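Local coordinates for glycosyl hydrolase, family 8 (Clostridium perfringens, PDB 3REN), which acts as an alpha-amylase of glycosyl hydrolase family 8, probably hydrolysing alpha-linked glucans, at residues M69-N74 with A341-Q346; N288-A293 with E300-A305. All coordinates share one frame; numbering follows the deposited sequence.

Contact 1. Residues M69-N74 with A341-Q346; sequences MLYSVN and ALLAFQ
Two neighbouring helices of the (alpha/alpha)6 barrel meet where Leu342 and Gln346 enclose the ring of Tyr71. The segment axes diverge by only 16° at a closest approach of 10.1 Å, a wide spacing that large side chains fill. Leu342 CD2 stands over the centre of one ring face, 3.7 Å from the Tyr71 centroid, a CH-pi contact. On the opposite face the Gln346 amide, nearly parallel to the ring (planes 12° apart), reaches only its rim, with NE2 at the CD1–CE1 side, 3.2 Å from Tyr71 CE1. The same NE2 donates to the backbone O of Tyr71 (3.0 Å) along an almost straight line, 178°, and within the amide plane, which fixes how the amide is turned. The Gln346 chain, extended beyond CG, spans the gap. Its OE1 receives a weak bond from Asn74 ND2 at 3.4 Å. At the ring edge, Leu343 CD2 reaches the Tyr71 backbone, 3.6 Å from CA. The phenol OH bonds to Glu23 of helix 21-33, holding the outer end of the ring. Near-parallel side-by-side packing of this kind is characteristic of the inner helices of an alpha/alpha barrel.

Contact 2. Residues N288-A293 with E300-A305; sequences NVALIA and ELFNKA
Ala293 packs its CB against the start of Phe302 and the side of Leu301, while the Ala305 methyl points across at Ala290, which also borders the Phe302 ring edge. Helices 283-296 and 299-312 form an antiparallel hairpin here: the segment axes meet at 158° and approach to 8.0 Å, a short spacing consistent with the three alanines in the interface.

Ala293 CB lies 3.4 Å from Phe302 N and 3.8 Å from Leu301 CG, so the methyl touches main chain as well as side chain. Leu301 has CG trans to its own N (chi1 -176°), which places the isobutyl group beside helix 283-296. From there CD1 reaches Val289 CG1 at 3.9 Å, the two side chains crossing at roughly a right angle. Val289 CG1 is also the branch that meets Ala305 CB. That same Ala305 methyl abuts Ala290 CB, 3.8 Å away; the backbones come closest beside it, with Ala290 CA 4.7 Å from Phe302 CA.

Phe302 is likewise trans about CA–CB (chi1 -178°), but its ring is carried to the flank of the hairpin. It presents an edge rather than a face: CD2 is 3.2 Å from Ala290 O, which lies in the ring plane. The ring also touches Lys347 and Tyr348 of the C-terminal tail. On the other flank, Leu301 meets Phe259 of helix 249-262 and Val289 meets Leu265.

Across the segments there are no hydrogen bonds and no salt bridges, so cohesion comes from buried hydrocarbon surfaces fitted at short range. The carbonyl of Ala290 is a polar group set against a ring edge, where the slightly positive aryl hydrogens probably give a weak electrostatic attraction.

The centres of contacts 1 and 2 are 15 Å apart, and contact 2 is nested in the loop that contact 1 closes. Helix 62-74 comes early in the chain and helix 335-346 last, so contact 1 joins an early helix to the last one across 267 residues, while contact 2 is a local pairing of consecutive helices. They touch through helix 335-346, which follows helix 299-312: Ala344 CB lies 4.0 Å from Ala290 CB, and Leu343 O 3.9 Å from Leu291 CD2. Helix 335-346 thus lies against both helix 62-74 and helix 283-296, consistent with closure of the (alpha/alpha)6 barrel.

Contact 1. Residues M69-N74 with A341-Q346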
loop_
_atom_site.group_PDB
_atom_site.type_symbol
_atom_site.label_atom_id
_atom_site.label_comp_id
_atom_site.label_asym_id
_atom_site.label_seq_id
_atom_site.Cartn_x
_atom_site.Cartn_y
_atom_site.Cartn_z
HETATM N N MSE A 69 8.798 6.265 -2.293
HETATM C CA MSE A 69 9.337 6.053 -3.640
HETATM C C MSE A 69 8.275 6.075 -4.725
HETATM O O MSE A 69 8.493 6.678 -5.773
HETATM C CB MSE A 69 10.115 4.738 -3.714
HETATM C CG MSE A 69 11.479 4.812 -2.923
HETATM SE SE MSE A 69 12.280 3.000 -2.651
HETATM C CE MSE A 69 12.774 2.588 -4.469
ATOM N N LEU A 70 7.129 5.418 -4.493
ATOM C CA LEU A 70 6.053 5.510 -5.486
ATOM C C LEU A 70 5.554 6.943 -5.705
ATOM O O LEU A 70 5.333 7.385 -6.867
ATOM C CB LEU A 70 4.878 4.618 -5.127
ATOM C CG LEU A 70 5.123 3.121 -5.277
ATOM C CD1 LEU A 70 3.903 2.370 -4.689
ATOM C CD2 LEU A 70 5.224 2.827 -6.781
ATOM N N TYR A 71 5.348 7.648 -4.590
ATOM C CA TYR A 71 4.986 9.049 -4.644
ATOM C C TYR A 71 6.015 9.869 -5.432
ATOM O O TYR A 71 5.642 10.715 -6.252
ATOM C CB TYR A 71 4.904 9.620 -3.224
ATOM C CG TYR A 71 4.703 11.119 -3.196
ATOM C CD1 TYR A 71 3.443 11.667 -3.416
ATOM C CD2 TYR A 71 5.767 11.968 -2.997
ATOM C CE1 TYR A 71 3.251 13.047 -3.410
ATOM C CE2 TYR A 71 5.600 13.344 -2.984
ATOM C CZ TYR A 71 4.340 13.875 -3.196
ATOM O OH TYR A 71 4.138 15.235 -3.147
ATOM N N SER A 72 7.299 9.672 -5.130
ATOM C CA SER A 72 8.396 10.415 -5.821
ATOM C C SER A 72 8.409 10.226 -7.330
ATOM O O SER A 72 8.570 11.197 -8.056
ATOM C CB SER A 72 9.756 9.992 -5.285
ATOM O OG SER A 72 9.827 10.322 -3.927
ATOM N N VAL A 73 8.252 9.014 -7.824
ATOM C CA VAL A 73 8.219 8.770 -9.248
ATOM C C VAL A 73 6.984 9.378 -9.903
ATOM O O VAL A 73 7.064 9.945 -10.925
ATOM C CB VAL A 73 8.525 7.300 -9.680
ATOM C CG1 VAL A 73 7.526 6.376 -9.195
ATOM C CG2 VAL A 73 8.764 7.205 -11.161
ATOM N N ASN A 74 5.859 9.277 -9.238
ATOM C CA ASN A 74 4.644 9.953 -9.703
ATOM C C ASN A 74 4.825 11.463 -9.715
ATOM O O ASN A 74 4.258 12.149 -10.569
ATOM C CB ASN A 74 3.454 9.600 -8.798
ATOM C CG ASN A 74 3.032 8.164 -8.954
ATOM O OD1 ASN A 74 3.428 7.519 -9.911
ATOM N ND2 ASN A 74 2.233 7.649 -8.017
ATOM N N ALA A 341 -2.727 8.470 2.021
ATOM C CA ALA A 341 -3.416 9.755 1.772
ATOM C C ALA A 341 -2.607 10.655 0.840
ATOM O O ALA A 341 -3.173 11.359 0.015
ATOM C CB ALA A 341 -3.684 10.494 3.091
ATOM N N LEU A 342 -1.285 10.641 0.985
ATOM C CA LEU A 342 -0.433 11.451 0.113
ATOM C C LEU A 342 -0.543 10.990 -1.335
ATOM O O LEU A 342 -0.718 11.805 -2.239
ATOM C CB LEU A 342 1.019 11.479 0.652
ATOM C CG LEU A 342 2.024 12.324 -0.108
ATOM C CD1 LEU A 342 1.743 13.806 0.093
ATOM C CD2 LEU A 342 3.454 11.961 0.327
ATOM N N LEU A 343 -0.500 9.678 -1.568
ATOM C CA LEU A 343 -0.790 9.139 -2.900
ATOM C C LEU A 343 -2.155 9.553 -3.485
ATOM O O LEU A 343 -2.240 9.856 -4.685
ATOM C CB LEU A 343 -0.629 7.608 -2.938
ATOM C CG LEU A 343 0.819 7.155 -2.657
ATOM C CD1 LEU A 343 0.938 5.671 -2.441
ATOM C CD2 LEU A 343 1.812 7.554 -3.808
ATOM N N ALA A 344 -3.224 9.529 -2.669
ATOM C CA ALA A 344 -4.563 10.000 -3.148
ATOM C C ALA A 344 -4.578 11.517 -3.410
ATOM O O ALA A 344 -5.077 11.953 -4.448
ATOM C CB ALA A 344 -5.656 9.630 -2.150
ATOM N N PHE A 345 -4.026 12.320 -2.493
ATOM C CA PHE A 345 -4.052 13.784 -2.696
ATOM C C PHE A 345 -3.207 14.129 -3.932
ATOM O O PHE A 345 -3.496 15.115 -4.624
ATOM C CB PHE A 345 -3.529 14.567 -1.484
ATOM C CG PHE A 345 -4.538 14.743 -0.365
ATOM C CD1 PHE A 345 -5.894 14.962 -0.646
ATOM C CD2 PHE A 345 -4.125 14.714 0.953
ATOM C CE1 PHE A 345 -6.827 15.155 0.367
ATOM C CE2 PHE A 345 -5.060 14.886 2.006
ATOM C CZ PHE A 345 -6.406 15.112 1.709
ATOM N N GLN A 346 -2.156 13.347 -4.211
ATOM C CA GLN A 346 -1.339 13.583 -5.440
ATOM C C GLN A 346 -2.162 13.562 -6.747
ATOM O O GLN A 346 -1.809 14.250 -7.719
ATOM C CB GLN A 346 -0.191 12.580 -5.517
ATOM C CG GLN A 346 0.757 12.733 -6.712
ATOM C CD GLN A 346 1.959 11.811 -6.571
ATOM O OE1 GLN A 346 1.803 10.600 -6.391
ATOM N NE2 GLN A 346 3.166 12.390 -6.585
#

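Contact 2. Residues N288-A293 with E300-A305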
loop_
_atom_site.group_PDB
_atom_site.type_symbol
_atom_site.label_atom_id
_atom_site.label_comp_id
_atom_site.label_asym_id
_atom_site.label_seq_id
_atom_site.Cartn_x
_atom_site.Cartn_y
_atom_site.Cartn_z
ATOM N N ASN A 288 -7.481 4.347 -1.138
ATOM C CA ASN A 288 -7.554 3.337 -2.163
ATOM C C ASN A 288 -8.765 3.515 -3.067
ATOM O O ASN A 288 -8.682 3.295 -4.280
ATOM C CB ASN A 288 -7.571 1.935 -1.512
ATOM C CG ASN A 288 -6.172 1.464 -1.138
ATOM O OD1 ASN A 288 -5.191 2.015 -1.611
ATOM N ND2 ASN A 288 -6.077 0.451 -0.281
ATOM N N VAL A 289 -9.899 3.895 -2.464
ATOM C CA VAL A 289 -11.127 4.127 -3.219
ATOM C C VAL A 289 -10.904 5.278 -4.209
ATOM O O VAL A 289 -11.293 5.193 -5.378
ATOM C CB VAL A 289 -12.303 4.442 -2.262
ATOM C CG1 VAL A 289 -13.545 4.809 -3.059
ATOM C CG2 VAL A 289 -12.617 3.241 -1.359
ATOM N N ALA A 290 -10.243 6.345 -3.746
ATOM C CA ALA A 290 -9.851 7.466 -4.614
ATOM C C ALA A 290 -8.911 7.028 -5.726
ATOM O O ALA A 290 -9.050 7.477 -6.860
ATOM C CB ALA A 290 -9.202 8.598 -3.778
ATOM N N LEU A 291 -7.943 6.161 -5.416
ATOM C CA LEU A 291 -7.014 5.682 -6.486
ATOM C C LEU A 291 -7.719 4.804 -7.536
ATOM O O LEU A 291 -7.404 4.846 -8.742
ATOM C CB LEU A 291 -5.820 4.941 -5.885
ATOM C CG LEU A 291 -4.901 5.932 -5.175
ATOM C CD1 LEU A 291 -4.032 5.193 -4.197
ATOM C CD2 LEU A 291 -4.076 6.759 -6.208
ATOM N N ILE A 292 -8.670 4.003 -7.057
ATOM C CA ILE A 292 -9.533 3.223 -7.930
ATOM C C ILE A 292 -10.336 4.149 -8.852
ATOM O O ILE A 292 -10.353 3.949 -10.075
ATOM C CB ILE A 292 -10.464 2.308 -7.102
ATOM C CG1 ILE A 292 -9.652 1.154 -6.476
ATOM C CG2 ILE A 292 -11.576 1.751 -7.953
ATOM C CD1 ILE A 292 -10.374 0.549 -5.263
ATOM N N ALA A 293 -10.981 5.155 -8.269
ATOM C CA ALA A 293 -11.873 6.046 -9.011
ATOM C C ALA A 293 -11.055 6.851 -10.000
ATOM O O ALA A 293 -11.489 7.072 -11.124
ATOM C CB ALA A 293 -12.584 6.980 -8.085
ATOM N N GLU A 300 -17.122 11.388 -9.635
ATOM C CA GLU A 300 -18.023 11.495 -8.505
ATOM C C GLU A 300 -17.529 10.682 -7.279
ATOM O O GLU A 300 -17.473 11.177 -6.219
ATOM C CB GLU A 300 -19.408 10.976 -8.913
ATOM C CD GLU A 300 -19.424 10.323 -11.450
ATOM O OE1 GLU A 300 -19.938 9.185 -11.585
ATOM O OE2 GLU A 300 -18.531 10.721 -12.169
ATOM N N LEU A 301 -17.140 9.449 -7.531
ATOM C CA LEU A 301 -16.542 8.549 -6.533
ATOM C C LEU A 301 -15.222 9.129 -5.996
ATOM O O LEU A 301 -14.965 9.132 -4.785
ATOM C CB LEU A 301 -16.317 7.146 -7.142
ATOM C CG LEU A 301 -15.783 6.079 -6.182
ATOM C CD1 LEU A 301 -16.714 5.951 -4.987
ATOM C CD2 LEU A 301 -15.522 4.682 -6.818
ATOM N N PHE A 302 -14.410 9.623 -6.916
ATOM C CA PHE A 302 -13.133 10.239 -6.617
ATOM C C PHE A 302 -13.315 11.387 -5.669
ATOM O O PHE A 302 -12.644 11.435 -4.657
ATOM C CB PHE A 302 -12.407 10.710 -7.904
ATOM C CG PHE A 302 -11.046 11.328 -7.629
ATOM C CD1 PHE A 302 -10.882 12.721 -7.651
ATOM C CD2 PHE A 302 -9.955 10.519 -7.272
ATOM C CE1 PHE A 302 -9.626 13.311 -7.378
ATOM C CE2 PHE A 302 -8.677 11.092 -6.980
ATOM C CZ PHE A 302 -8.504 12.480 -7.047
ATOM N N ASN A 303 -14.237 12.307 -5.979
ATOM C CA ASN A 303 -14.471 13.483 -5.123
ATOM C C ASN A 303 -15.045 13.116 -3.763
ATOM O O ASN A 303 -14.709 13.736 -2.753
ATOM C CB ASN A 303 -15.379 14.490 -5.848
ATOM C CG ASN A 303 -14.629 15.236 -6.942
ATOM O OD1 ASN A 303 -13.417 15.468 -6.839
ATOM N ND2 ASN A 303 -15.346 15.647 -7.966
ATOM N N LYS A 304 -15.911 12.103 -3.751
ATOM C CA LYS A 304 -16.513 11.607 -2.513
ATOM C C LYS A 304 -15.437 11.064 -1.571
ATOM O O LYS A 304 -15.471 11.329 -0.369
ATOM C CB LYS A 304 -17.496 10.490 -2.839
ATOM C CG LYS A 304 -18.632 10.344 -1.830
ATOM C CD LYS A 304 -19.773 9.470 -2.384
ATOM C CE LYS A 304 -21.187 10.050 -2.030
ATOM N NZ LYS A 304 -21.537 10.016 -0.586
ATOM N N ALA A 305 -14.515 10.264 -2.131
ATOM C CA ALA A 305 -13.405 9.722 -1.375
ATOM C C ALA A 305 -12.447 10.847 -0.945
ATOM O O ALA A 305 -12.024 10.875 0.208
ATOM C CB ALA A 305 -12.677 8.640 -2.186
#